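Local coordinates for protein Agap007691-pb (Anopheles gambiae, PDB 5C98) that is a serpin of unknown function that may, like many members of its family, inhibit serine proteases, at residues Leu26-Ala31 against Cys39-Tyr44; Glu126-Thr131 against Ala137-Ser142; Gly158-Leu163 against Met170-Val175; Gln252-Ile257 against Pro353-Ile358. All coordinates share one frame; numbering follows the deposited sequence. Where two conformers were deposited one is given.

Overall arrangement
All four interactions belong to one serpin fold, split between two regions. Interactions 1 and 4 lie in the core around helix 15-32, with centres about 11 Å apart. They are joined directly: K30 NZ probably hydrogen-bonds to I257 O at 2.7 Å and to N255 O at 3.0 Å. Interactions 2 and 3 form the second pair, with centres about 9 Å apart. Both concern the layer of helix 133-146 over the long central sheet, and V140 CG2 lies 3.8 Å from F172 CE2. Interaction 1 also reaches interaction 3, with S42 CB 3.6 Å from V175 CG2. Interactions 2 and 4 are farthest apart, about 35 Å between centres, on opposite sides of the chain's centre.

Interaction 1: residues Leu26-Ala31 against Cys39-Tyr44; sequences LEYFKA and CAVSPY
Y28 of helix 15-32 faces P43 and V41 directly. F29 starts off to one side, and the end of its ring comes round to C39 and V41. In Y28, CG stands opposite the backbone N (chi1 -174°), which brings CG and CD1 against the P43 ring. CB of P43 lies over one face of the tyrosine ring, and Y28 CD1 comes to 3.6 Å from P43 CG. Farther out, Y28 CE1 meets V41 CB at 4.2 Å from an oblique direction.

In the serpin fold this is the meeting of the first helix with a short strand of sheet B and the start of the next helix. S42 is the N-cap of helix 43-51, and its OG bonds to H45 N. C39 and V41 hydrogen-bond through their backbones to N371 and V369 of strand 366-372.

F29 has the same first torsion as Y28, and the CD1-CE1 side of its ring lies along the strand. C39 SG is in the ring plane, 85° off the normal, and 3.7 Å from F29 CE1. This is an edge-on sulfur-aromatic contact. Lower on the same ring, F29 CD1 touches V41 CG2 at 4.0 Å.

Interaction 2: residues Glu126-Thr131 against Ala137-Ser142; sequences EPVDLT and ALAVNS
E126 and V128 touch A139, at the place where the edge strand 124-128 of serpin sheet A meets helix 133-146. That helix lies across the face of the sheet and corresponds to helix F of the family. The strand leads into it through a short turn.

The apolar part centres on the methyl of A139. V128 CG1 packs against A139 CB at 3.9 Å. V140, next along the helix, turns instead to F100, L102 and F172 of the sheet.

A polar group also meets the methyl, by van der Waals contact. A139 CB sits over the flat side of the E126 carboxylate, nearly equidistant from its three atoms, with OE2 nearest at 3.5 Å. E126 is brought there by a long, extended side chain. Its CG stands anti to the backbone nitrogen (chi1 -173°), and the chain stays straight beyond it.

The polar link between the segments runs through water. One water donates to E126 OE1 at 2.7 Å and to A139 O at 2.8 Å, so it ties the strand carboxylate to a helix carbonyl.

The remaining bonds stay within each segment. In one of its two conformers, S142 OG donates to L138 O, which also takes the backbone N-H of S142 from the opposite face of its plane. In the loop after the strand, T131 OG1 donates to D129 OD1 at 2.6 Å, on the syn side and 19° out of the carboxylate plane.

Interaction 3: residues Gly158-Leu163 against Met170-Val175; sequences GDVFSL and MLFSGV
M170 and V160 are brought together by the fold of the methionine chain. Its CG is anti to the carbonyl carbon (chi1 -56°), and the end is bent at chi3 (76°). The bend turns CE toward the backbone of the helical turn 157-160. F172, two residues on, lies on the same face of strand 169-177, and its chi1 of -54° is close to that of M170. V160 meets each of them at about a right angle.

V160 CG1 is the shared point. It lies 3.9 Å from M170 SD and 3.8 Å from F172 CZ. It comes in at the edge of the phenylalanine ring, near the ring plane. V160 CA is also 3.9 Å from M170 SD, so the thioether rests on backbone as well as side chain. Past it, M170 CE approaches D159 O at 3.4 Å.

The strand belongs to serpin sheet A, between strands 95-104 and 320-328. The turn 157-160 follows helix 133-146 in the segment that returns the chain to the sheet. F172 is packed further by Y144 of that helix and by F100 and L102 of the neighbouring strand. D159 sends its carboxylate elsewhere, to a salt bridge with K286 and a hydrogen bond from G156 N.

The contact is thus mostly apolar. Its one polar feature is the carbonyl of D159 beside the methyl on sulfur, whose hydrogens are probably slightly polarised and can offer only a weak attraction.

Interaction 4: residues Gln252-Ile257 against Pro353-Ile358; sequences QIVNSI and PFMFLI
Helix 250-256 packs here on strand 354-360 of sheet B, the buried sheet in the serpin core, and M355 is the strand residue that makes the contacts. The methionine is fully extended: its CG is anti to the backbone nitrogen (chi1 174°), and the next two torsions are also near 180°. It therefore reaches straight out from the strand to the end of the helix.

Three helix-side residues receive it. V254 CG2 lies 4.0 Å from M355 SD, with the two side chains crossing at a slant. I253 touches the same sulfur more loosely, its CG2 being 4.3 Å from M355 SD. At the end of the chain, I257 CG2 and M355 CE meet tip to tip at 4.1 Å. I257 is the first residue to leave the helical conformation.

Helix 15-32 also touches this contact: F29 meets V254 and M355, and L26 meets I257.

The direct contact is made by methyl groups and a thioether, so dispersion and burial should hold it, with little directional preference.

Interaction 1: residues Leu26-Ala31 against Cys39-Tyr44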
loop_
_atom_site.group_PDB
_atom_site.type_symbol
_atom_site.label_atom_id
_atom_site.label_comp_id
_atom_site.label_asym_id
_atom_site.label_seq_id
_atom_site.Cartn_x
_atom_site.Cartn_y
_atom_site.Cartn_z
ATOM N N LEU A 26 1.772 -0.459 -10.513
ATOM C CA LEU A 26 1.534 -1.770 -11.103
ATOM C C LEU A 26 2.831 -2.542 -11.285
ATOM O O LEU A 26 2.852 -3.758 -11.077
ATOM C CB LEU A 26 0.761 -1.618 -12.414
ATOM C CG LEU A 26 -0.638 -1.023 -12.253
ATOM C CD1 LEU A 26 -1.240 -0.868 -13.658
ATOM C CD2 LEU A 26 -1.545 -1.818 -11.301
ATOM N N GLU A 27 3.932 -1.863 -11.652
ATOM C CA GLU A 27 5.219 -2.547 -11.741
ATOM C C GLU A 27 5.659 -3.067 -10.383
ATOM O O GLU A 27 6.138 -4.198 -10.258
ATOM C CB GLU A 27 6.278 -1.584 -12.274
ATOM C CG GLU A 27 6.141 -1.294 -13.768
ATOM C CD GLU A 27 7.006 -0.146 -14.231
ATOM O OE1 GLU A 27 7.391 0.707 -13.394
ATOM O OE2 GLU A 27 7.285 -0.089 -15.450
ATOM N N TYR A 28 5.512 -2.248 -9.348
ATOM C CA TYR A 28 5.883 -2.667 -8.006
ATOM C C TYR A 28 5.053 -3.865 -7.562
ATOM O O TYR A 28 5.578 -4.825 -6.989
ATOM C CB TYR A 28 5.646 -1.485 -7.077
ATOM C CG TYR A 28 6.107 -1.644 -5.644
ATOM C CD1 TYR A 28 5.379 -2.372 -4.722
ATOM C CD2 TYR A 28 7.241 -0.986 -5.194
ATOM C CE1 TYR A 28 5.775 -2.457 -3.403
ATOM C CE2 TYR A 28 7.643 -1.080 -3.882
ATOM C CZ TYR A 28 6.925 -1.804 -3.003
ATOM O OH TYR A 28 7.304 -1.880 -1.665
ATOM N N PHE A 29 3.746 -3.809 -7.788
ATOM C CA PHE A 29 2.902 -4.926 -7.375
ATOM C C PHE A 29 3.289 -6.213 -8.091
ATOM O O PHE A 29 3.324 -7.274 -7.469
ATOM C CB PHE A 29 1.419 -4.606 -7.573
ATOM C CG PHE A 29 0.512 -5.673 -7.040
ATOM C CD1 PHE A 29 0.590 -6.059 -5.717
ATOM C CD2 PHE A 29 -0.375 -6.331 -7.853
ATOM C CE1 PHE A 29 -0.212 -7.059 -5.218
ATOM C CE2 PHE A 29 -1.186 -7.319 -7.317
ATOM C CZ PHE A 29 -1.081 -7.663 -6.017
ATOM N N LYS A 30 3.588 -6.141 -9.389
ATOM C CA LYS A 30 4.033 -7.335 -10.104
ATOM C C LYS A 30 5.300 -7.900 -9.493
ATOM O O LYS A 30 5.515 -9.114 -9.515
ATOM C CB LYS A 30 4.310 -7.009 -11.581
ATOM C CG LYS A 30 3.068 -6.761 -12.346
ATOM C CD LYS A 30 3.327 -6.227 -13.747
ATOM C CE LYS A 30 2.081 -5.479 -14.184
ATOM N NZ LYS A 30 2.082 -5.296 -15.632
ATOM N N ALA A 31 6.171 -7.039 -8.977
ATOM C CA ALA A 31 7.421 -7.498 -8.384
ATOM C C ALA A 31 7.220 -8.119 -7.014
ATOM O O ALA A 31 8.069 -8.906 -6.587
ATOM C CB ALA A 31 8.396 -6.322 -8.251
ATOM N N CYS A 39 -1.888 -10.003 -0.223
ATOM C CA CYS A 39 -0.984 -8.863 -0.274
ATOM C C CYS A 39 -1.805 -7.591 -0.284
ATOM O O CYS A 39 -2.893 -7.556 -0.855
ATOM C CB CYS A 39 -0.111 -8.949 -1.540
ATOM S SG CYS A 39 1.039 -7.576 -1.731
ATOM N N ALA A 40 -1.289 -6.560 0.387
ATOM C CA ALA A 40 -1.709 -5.187 0.196
ATOM C C ALA A 40 -0.449 -4.346 0.333
ATOM O O ALA A 40 0.300 -4.502 1.309
ATOM C CB ALA A 40 -2.761 -4.779 1.228
ATOM N N VAL A 41 -0.211 -3.483 -0.644
ATOM C CA VAL A 41 0.919 -2.560 -0.644
ATOM C C VAL A 41 0.450 -1.183 -1.102
ATOM O O VAL A 41 -0.565 -1.037 -1.786
ATOM C CB VAL A 41 2.100 -3.043 -1.520
ATOM C CG1 VAL A 41 2.769 -4.261 -0.883
ATOM C CG2 VAL A 41 1.643 -3.368 -2.951
ATOM N N SER A 42 1.218 -0.149 -0.754
ATOM C CA SER A 42 0.983 1.204 -1.248
ATOM C C SER A 42 2.281 1.725 -1.826
ATOM O O SER A 42 3.072 2.373 -1.132
ATOM C CB SER A 42 0.498 2.101 -0.118
ATOM O OG SER A 42 0.375 3.420 -0.575
ATOM N N PRO A 43 2.538 1.444 -3.093
ATOM C CA PRO A 43 3.726 2.022 -3.737
ATOM C C PRO A 43 3.730 3.536 -3.680
ATOM O O PRO A 43 4.798 4.152 -3.621
ATOM C CB PRO A 43 3.635 1.467 -5.163
ATOM C CG PRO A 43 2.877 0.135 -4.969
ATOM C CD PRO A 43 1.851 0.477 -3.967
ATOM N N TYR A 44 2.561 4.157 -3.743
ATOM C CA TYR A 44 2.493 5.609 -3.659
ATOM C C TYR A 44 3.088 6.084 -2.354
ATOM O O TYR A 44 3.851 7.060 -2.340
ATOM C CB TYR A 44 1.040 6.066 -3.784
ATOM C CG TYR A 44 0.804 7.573 -3.914
ATOM C CD1 TYR A 44 1.591 8.345 -4.756
ATOM C CD2 TYR A 44 -0.255 8.174 -3.269
ATOM C CE1 TYR A 44 1.340 9.694 -4.926
ATOM C CE2 TYR A 44 -0.504 9.539 -3.429
ATOM C CZ TYR A 44 0.295 10.262 -4.253
ATOM O OH TYR A 44 0.061 11.605 -4.447
#

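Interaction 2: residues Glu126-Thr131 against Ala137-Ser142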
loop_
_atom_site.group_PDB
_atom_site.type_symbol
_atom_site.label_atom_id
_atom_site.label_comp_id
_atom_site.label_asym_id
_atom_site.label_seq_id
_atom_site.Cartn_x
_atom_site.Cartn_y
_atom_site.Cartn_z
ATOM N N GLU A 126 11.973 9.090 15.754
ATOM C CA GLU A 126 12.290 8.741 17.134
ATOM C C GLU A 126 13.720 8.231 17.239
ATOM O O GLU A 126 14.073 7.243 16.569
ATOM C CB GLU A 126 11.331 7.692 17.679
ATOM C CG GLU A 126 11.544 7.457 19.164
ATOM C CD GLU A 126 10.382 6.759 19.848
ATOM O OE1 GLU A 126 9.246 6.817 19.320
ATOM O OE2 GLU A 126 10.603 6.158 20.925
ATOM N N PRO A 127 14.578 8.874 18.036
ATOM C CA PRO A 127 15.892 8.286 18.334
ATOM C C PRO A 127 15.734 7.113 19.284
ATOM O O PRO A 127 15.047 7.210 20.301
ATOM C CB PRO A 127 16.657 9.431 19.001
ATOM C CG PRO A 127 15.829 10.640 18.835
ATOM C CD PRO A 127 14.423 10.189 18.670
ATOM N N VAL A 128 16.395 6.005 18.960
ATOM C CA VAL A 128 16.343 4.808 19.788
ATOM C C VAL A 128 17.722 4.166 19.797
ATOM O O VAL A 128 18.607 4.501 19.002
ATOM C CB VAL A 128 15.299 3.788 19.289
ATOM C CG1 VAL A 128 13.888 4.362 19.346
ATOM C CG2 VAL A 128 15.662 3.286 17.894
ATOM N N ASP A 129 17.879 3.206 20.695
ATOM C CA ASP A 129 19.073 2.374 20.708
ATOM C C ASP A 129 18.867 1.280 19.672
ATOM O O ASP A 129 18.298 0.232 19.974
ATOM C CB ASP A 129 19.263 1.795 22.101
ATOM C CG ASP A 129 20.421 0.840 22.182
ATOM O OD1 ASP A 129 21.191 0.745 21.191
ATOM O OD2 ASP A 129 20.580 0.211 23.248
ATOM N N LEU A 130 19.381 1.500 18.461
ATOM C CA LEU A 130 19.240 0.540 17.365
ATOM C C LEU A 130 20.140 -0.688 17.533
ATOM O O LEU A 130 19.999 -1.651 16.772
ATOM C CB LEU A 130 19.468 1.228 16.011
ATOM C CG LEU A 130 18.229 1.841 15.331
ATOM C CD1 LEU A 130 18.574 2.606 14.054
ATOM C CD2 LEU A 130 17.204 0.767 14.999
ATOM N N THR A 131 21.041 -0.700 18.516
ATOM C CA THR A 131 21.721 -1.936 18.882
ATOM C C THR A 131 20.825 -2.882 19.679
ATOM O O THR A 131 21.226 -4.029 19.927
ATOM C CB THR A 131 22.996 -1.661 19.690
ATOM O OG1 THR A 131 22.662 -1.423 21.061
ATOM C CG2 THR A 131 23.775 -0.483 19.131
ATOM N N ALA A 137 11.796 -1.992 18.280
ATOM C CA ALA A 137 10.504 -2.459 17.788
ATOM C C ALA A 137 9.348 -1.835 18.561
ATOM O O ALA A 137 8.304 -1.509 17.974
ATOM C CB ALA A 137 10.439 -3.985 17.824
ATOM N N LEU A 138 9.523 -1.630 19.872
ATOM C CA LEU A 138 8.448 -1.051 20.665
ATOM C C LEU A 138 8.134 0.373 20.221
ATOM O O LEU A 138 6.966 0.777 20.200
ATOM C CB LEU A 138 8.811 -1.083 22.150
ATOM C CG LEU A 138 7.679 -0.599 23.064
ATOM C CD1 LEU A 138 6.451 -1.468 22.918
ATOM C CD2 LEU A 138 8.144 -0.572 24.516
ATOM N N ALA A 139 9.149 1.149 19.857
ATOM C CA ALA A 139 8.884 2.506 19.397
ATOM C C ALA A 139 7.998 2.492 18.165
ATOM O O ALA A 139 7.047 3.278 18.059
ATOM C CB ALA A 139 10.208 3.225 19.116
ATOM N N VAL A 140 8.286 1.598 17.218
ATOM C CA VAL A 140 7.487 1.518 16.002
ATOM C C VAL A 140 6.077 1.044 16.324
ATOM O O VAL A 140 5.078 1.650 15.908
ATOM C CB VAL A 140 8.157 0.574 14.985
ATOM C CG1 VAL A 140 7.304 0.482 13.700
ATOM C CG2 VAL A 140 9.578 1.061 14.670
ATOM N N ASN A 141 5.974 -0.060 17.047
ATOM C CA ASN A 141 4.661 -0.654 17.292
ATOM C C ASN A 141 3.774 0.279 18.104
ATOM O O ASN A 141 2.571 0.379 17.827
ATOM C CB ASN A 141 4.803 -2.008 17.971
ATOM C CG ASN A 141 5.367 -3.055 17.043
ATOM O OD1 ASN A 141 5.153 -2.996 15.829
ATOM N ND2 ASN A 141 6.120 -3.996 17.596
ATOM N N SER A 142 4.347 0.980 19.099
ATOM C CA SER A 142 3.540 1.892 19.901
ATOM C C SER A 142 3.071 3.089 19.081
ATOM O O SER A 142 1.931 3.545 19.256
ATOM C CB SER A 142 4.284 2.314 21.172
ATOM O OG SER A 142 5.424 3.099 20.897
HETATM O O HOH W 1 6.847 5.529 19.685
#

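Interaction 3: residues Gly158-Leu163 against Met170-Val175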
loop_
_atom_site.group_PDB
_atom_site.type_symbol
_atom_site.label_atom_id
_atom_site.label_comp_id
_atom_site.label_asym_id
_atom_site.label_seq_id
_atom_site.Cartn_x
_atom_site.Cartn_y
_atom_site.Cartn_z
ATOM N N GLY A 158 12.700 -8.968 14.891
ATOM C CA GLY A 158 13.574 -9.375 13.807
ATOM C C GLY A 158 13.668 -8.362 12.682
ATOM O O GLY A 158 14.673 -8.317 11.968
ATOM N N ASP A 159 12.634 -7.531 12.506
ATOM C CA ASP A 159 12.632 -6.589 11.395
ATOM C C ASP A 159 13.592 -5.434 11.630
ATOM O O ASP A 159 13.988 -4.760 10.668
ATOM C CB ASP A 159 11.216 -6.043 11.167
ATOM C CG ASP A 159 10.238 -7.114 10.738
ATOM O OD1 ASP A 159 10.540 -7.830 9.763
ATOM O OD2 ASP A 159 9.174 -7.262 11.385
ATOM N N VAL A 160 13.952 -5.159 12.883
ATOM C CA VAL A 160 14.852 -4.058 13.204
ATOM C C VAL A 160 16.191 -4.542 13.728
ATOM O O VAL A 160 17.075 -3.719 13.990
ATOM C CB VAL A 160 14.219 -3.060 14.193
ATOM C CG1 VAL A 160 13.027 -2.349 13.555
ATOM C CG2 VAL A 160 13.833 -3.761 15.492
ATOM N N PHE A 161 16.381 -5.849 13.858
ATOM C CA PHE A 161 17.582 -6.387 14.475
ATOM C C PHE A 161 18.792 -6.280 13.552
ATOM O O PHE A 161 18.685 -6.440 12.332
ATOM C CB PHE A 161 17.376 -7.863 14.792
ATOM C CG PHE A 161 18.640 -8.547 15.181
ATOM C CD1 PHE A 161 19.098 -8.461 16.479
ATOM C CD2 PHE A 161 19.405 -9.211 14.236
ATOM C CE1 PHE A 161 20.289 -9.041 16.841
ATOM C CE2 PHE A 161 20.597 -9.802 14.601
ATOM C CZ PHE A 161 21.039 -9.714 15.903
ATOM N N SER A 162 19.964 -6.042 14.152
ATOM C CA SER A 162 21.230 -6.130 13.434
ATOM C C SER A 162 22.342 -6.497 14.401
ATOM O O SER A 162 22.314 -6.104 15.565
ATOM C CB SER A 162 21.595 -4.801 12.733
ATOM O OG SER A 162 21.550 -3.666 13.607
ATOM N N LEU A 163 23.312 -7.268 13.909
ATOM C CA LEU A 163 24.563 -7.438 14.631
ATOM C C LEU A 163 25.464 -6.246 14.336
ATOM O O LEU A 163 25.231 -5.516 13.370
ATOM C CB LEU A 163 25.261 -8.715 14.177
ATOM C CG LEU A 163 24.669 -10.022 14.683
ATOM C CD1 LEU A 163 25.231 -11.224 13.906
ATOM C CD2 LEU A 163 24.958 -10.192 16.185
ATOM N N MET A 170 16.249 3.710 9.825
ATOM C CA MET A 170 15.222 2.824 9.298
ATOM C C MET A 170 13.929 3.587 9.098
ATOM O O MET A 170 13.632 4.537 9.827
ATOM C CB MET A 170 14.927 1.679 10.254
ATOM C CG MET A 170 16.176 0.875 10.605
ATOM S SD MET A 170 15.788 -0.701 11.391
ATOM C CE MET A 170 15.251 -1.628 9.975
ATOM N N LEU A 171 13.178 3.172 8.079
ATOM C CA LEU A 171 11.970 3.858 7.652
ATOM C C LEU A 171 10.798 2.891 7.694
ATOM O O LEU A 171 10.959 1.701 7.409
ATOM C CB LEU A 171 12.133 4.377 6.207
ATOM C CG LEU A 171 10.963 5.149 5.589
ATOM C CD1 LEU A 171 10.642 6.423 6.379
ATOM C CD2 LEU A 171 11.324 5.463 4.146
ATOM N N PHE A 172 9.611 3.395 8.034
ATOM C CA PHE A 172 8.386 2.619 8.126
ATOM C C PHE A 172 7.240 3.377 7.482
ATOM O O PHE A 172 7.173 4.601 7.581
ATOM C CB PHE A 172 8.085 2.280 9.592
ATOM C CG PHE A 172 9.241 1.611 10.247
ATOM C CD1 PHE A 172 9.368 0.228 10.205
ATOM C CD2 PHE A 172 10.245 2.343 10.840
ATOM C CE1 PHE A 172 10.478 -0.377 10.768
ATOM C CE2 PHE A 172 11.346 1.735 11.373
ATOM C CZ PHE A 172 11.459 0.381 11.349
ATOM N N SER A 173 6.360 2.639 6.794
ATOM C CA SER A 173 5.164 3.191 6.171
ATOM C C SER A 173 3.981 2.345 6.588
ATOM O O SER A 173 4.010 1.123 6.426
ATOM C CB SER A 173 5.301 3.101 4.653
ATOM O OG SER A 173 4.014 3.193 4.043
ATOM N N GLY A 174 2.942 2.979 7.102
ATOM C CA GLY A 174 1.671 2.318 7.333
ATOM C C GLY A 174 0.590 2.948 6.483
ATOM O O GLY A 174 0.408 4.166 6.571
ATOM N N VAL A 175 -0.167 2.165 5.705
ATOM C CA VAL A 175 -1.294 2.679 4.924
ATOM C C VAL A 175 -2.520 1.821 5.228
ATOM O O VAL A 175 -2.555 0.637 4.874
ATOM C CB VAL A 175 -1.027 2.722 3.426
ATOM C CG1 VAL A 175 -2.256 3.225 2.672
ATOM C CG2 VAL A 175 0.192 3.629 3.175
#

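Interaction 4: residues Gln252-Ile257 against Pro353-Ile358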
loop_
_atom_site.group_PDB
_atom_site.type_symbol
_atom_site.label_atom_id
_atom_site.label_comp_id
_atom_site.label_asym_id
_atom_site.label_seq_id
_atom_site.Cartn_x
_atom_site.Cartn_y
_atom_site.Cartn_z
ATOM N N GLN A 252 -2.225 -14.206 -14.277
ATOM C CA GLN A 252 -2.257 -13.633 -15.617
ATOM C C GLN A 252 -2.766 -12.194 -15.599
ATOM O O GLN A 252 -2.251 -11.332 -16.316
ATOM C CB GLN A 252 -3.132 -14.490 -16.533
ATOM C CG GLN A 252 -3.068 -14.074 -17.984
ATOM C CD GLN A 252 -4.043 -14.841 -18.854
ATOM O OE1 GLN A 252 -4.191 -16.058 -18.723
ATOM N NE2 GLN A 252 -4.719 -14.130 -19.746
ATOM N N ILE A 253 -3.789 -11.909 -14.795
ATOM C CA ILE A 253 -4.293 -10.546 -14.687
ATOM C C ILE A 253 -3.239 -9.654 -14.049
ATOM O O ILE A 253 -2.975 -8.543 -14.509
ATOM C CB ILE A 253 -5.601 -10.533 -13.863
ATOM C CG1 ILE A 253 -6.825 -10.963 -14.694
ATOM C CG2 ILE A 253 -5.907 -9.133 -13.313
ATOM C CD1 ILE A 253 -6.805 -12.333 -15.266
ATOM N N VAL A 254 -2.644 -10.113 -12.952
ATOM C CA VAL A 254 -1.690 -9.293 -12.223
ATOM C C VAL A 254 -0.506 -8.949 -13.116
ATOM O O VAL A 254 -0.041 -7.804 -13.135
ATOM C CB VAL A 254 -1.196 -10.040 -10.975
ATOM C CG1 VAL A 254 0.017 -9.302 -10.332
ATOM C CG2 VAL A 254 -2.300 -10.193 -9.981
ATOM N N ASN A 255 -0.021 -9.922 -13.893
ATOM C CA ASN A 255 1.143 -9.644 -14.722
ATOM C C ASN A 255 0.785 -8.852 -15.970
ATOM O O ASN A 255 1.627 -8.123 -16.514
ATOM C CB ASN A 255 1.835 -10.943 -15.082
ATOM C CG ASN A 255 2.692 -11.442 -13.962
ATOM O OD1 ASN A 255 3.329 -10.650 -13.265
ATOM N ND2 ASN A 255 2.721 -12.752 -13.775
ATOM N N SER A 256 -0.442 -8.955 -16.438
ATOM C CA SER A 256 -0.863 -8.295 -17.668
ATOM C C SER A 256 -1.194 -6.822 -17.477
ATOM O O SER A 256 -0.997 -6.021 -18.400
ATOM C CB SER A 256 -2.106 -8.993 -18.223
ATOM O OG SER A 256 -1.827 -10.294 -18.725
ATOM N N ILE A 257 -1.703 -6.444 -16.300
ATOM C CA ILE A 257 -2.379 -5.161 -16.176
ATOM C C ILE A 257 -1.390 -4.004 -16.314
ATOM O O ILE A 257 -0.298 -4.002 -15.735
ATOM C CB ILE A 257 -3.164 -5.098 -14.856
ATOM C CG1 ILE A 257 -4.101 -3.879 -14.862
ATOM C CG2 ILE A 257 -2.218 -5.126 -13.686
ATOM C CD1 ILE A 257 -4.992 -3.814 -13.608
ATOM N N PRO A 353 -9.824 -16.220 -6.427
ATOM C CA PRO A 353 -8.870 -15.147 -6.132
ATOM C C PRO A 353 -9.048 -13.941 -7.021
ATOM O O PRO A 353 -9.265 -14.058 -8.235
ATOM C CB PRO A 353 -7.511 -15.810 -6.360
ATOM C CG PRO A 353 -7.790 -17.257 -5.980
ATOM C CD PRO A 353 -9.160 -17.536 -6.510
ATOM N N PHE A 354 -8.916 -12.765 -6.415
ATOM C CA PHE A 354 -9.124 -11.524 -7.131
ATOM C C PHE A 354 -8.073 -10.506 -6.715
ATOM O O PHE A 354 -7.430 -10.632 -5.663
ATOM C CB PHE A 354 -10.547 -10.979 -6.905
ATOM C CG PHE A 354 -10.909 -10.719 -5.455
ATOM C CD1 PHE A 354 -10.595 -9.539 -4.830
ATOM C CD2 PHE A 354 -11.599 -11.677 -4.737
ATOM C CE1 PHE A 354 -10.968 -9.336 -3.480
ATOM C CE2 PHE A 354 -11.971 -11.491 -3.407
ATOM C CZ PHE A 354 -11.669 -10.312 -2.785
ATOM N N MET A 355 -7.902 -9.507 -7.564
ATOM C CA MET A 355 -7.047 -8.359 -7.311
ATOM C C MET A 355 -7.934 -7.157 -6.989
ATOM O O MET A 355 -9.056 -7.030 -7.499
ATOM C CB MET A 355 -6.193 -8.057 -8.560
ATOM C CG MET A 355 -5.348 -6.794 -8.501
ATOM S SD MET A 355 -4.388 -6.725 -10.052
ATOM C CE MET A 355 -3.485 -5.206 -9.764
ATOM N N PHE A 356 -7.425 -6.265 -6.138
ATOM C CA PHE A 356 -8.137 -5.039 -5.826
ATOM C C PHE A 356 -7.203 -3.842 -5.933
ATOM O O PHE A 356 -5.994 -3.948 -5.724
ATOM C CB PHE A 356 -8.800 -5.105 -4.433
ATOM C CG PHE A 356 -7.847 -5.304 -3.306
ATOM C CD1 PHE A 356 -7.172 -4.243 -2.744
ATOM C CD2 PHE A 356 -7.650 -6.575 -2.786
ATOM C CE1 PHE A 356 -6.272 -4.457 -1.681
ATOM C CE2 PHE A 356 -6.779 -6.785 -1.730
ATOM C CZ PHE A 356 -6.089 -5.739 -1.186
ATOM N N LEU A 357 -7.773 -2.693 -6.273
ATOM C CA LEU A 357 -7.051 -1.424 -6.361
ATOM C C LEU A 357 -7.878 -0.371 -5.650
ATOM O O LEU A 357 -9.046 -0.162 -6.000
ATOM C CB LEU A 357 -6.818 -0.985 -7.813
ATOM C CG LEU A 357 -6.051 -1.998 -8.652
ATOM C CD1 LEU A 357 -7.027 -2.960 -9.348
ATOM C CD2 LEU A 357 -5.233 -1.289 -9.655
ATOM N N ILE A 358 -7.295 0.279 -4.646
ATOM C CA ILE A 358 -7.963 1.367 -3.953
ATOM C C ILE A 358 -7.541 2.654 -4.631
ATOM O O ILE A 358 -6.343 2.968 -4.685
ATOM C CB ILE A 358 -7.571 1.414 -2.465
ATOM C CG1 ILE A 358 -7.760 0.040 -1.820
ATOM C CG2 ILE A 358 -8.317 2.538 -1.732
ATOM C CD1 ILE A 358 -9.222 -0.453 -1.839
#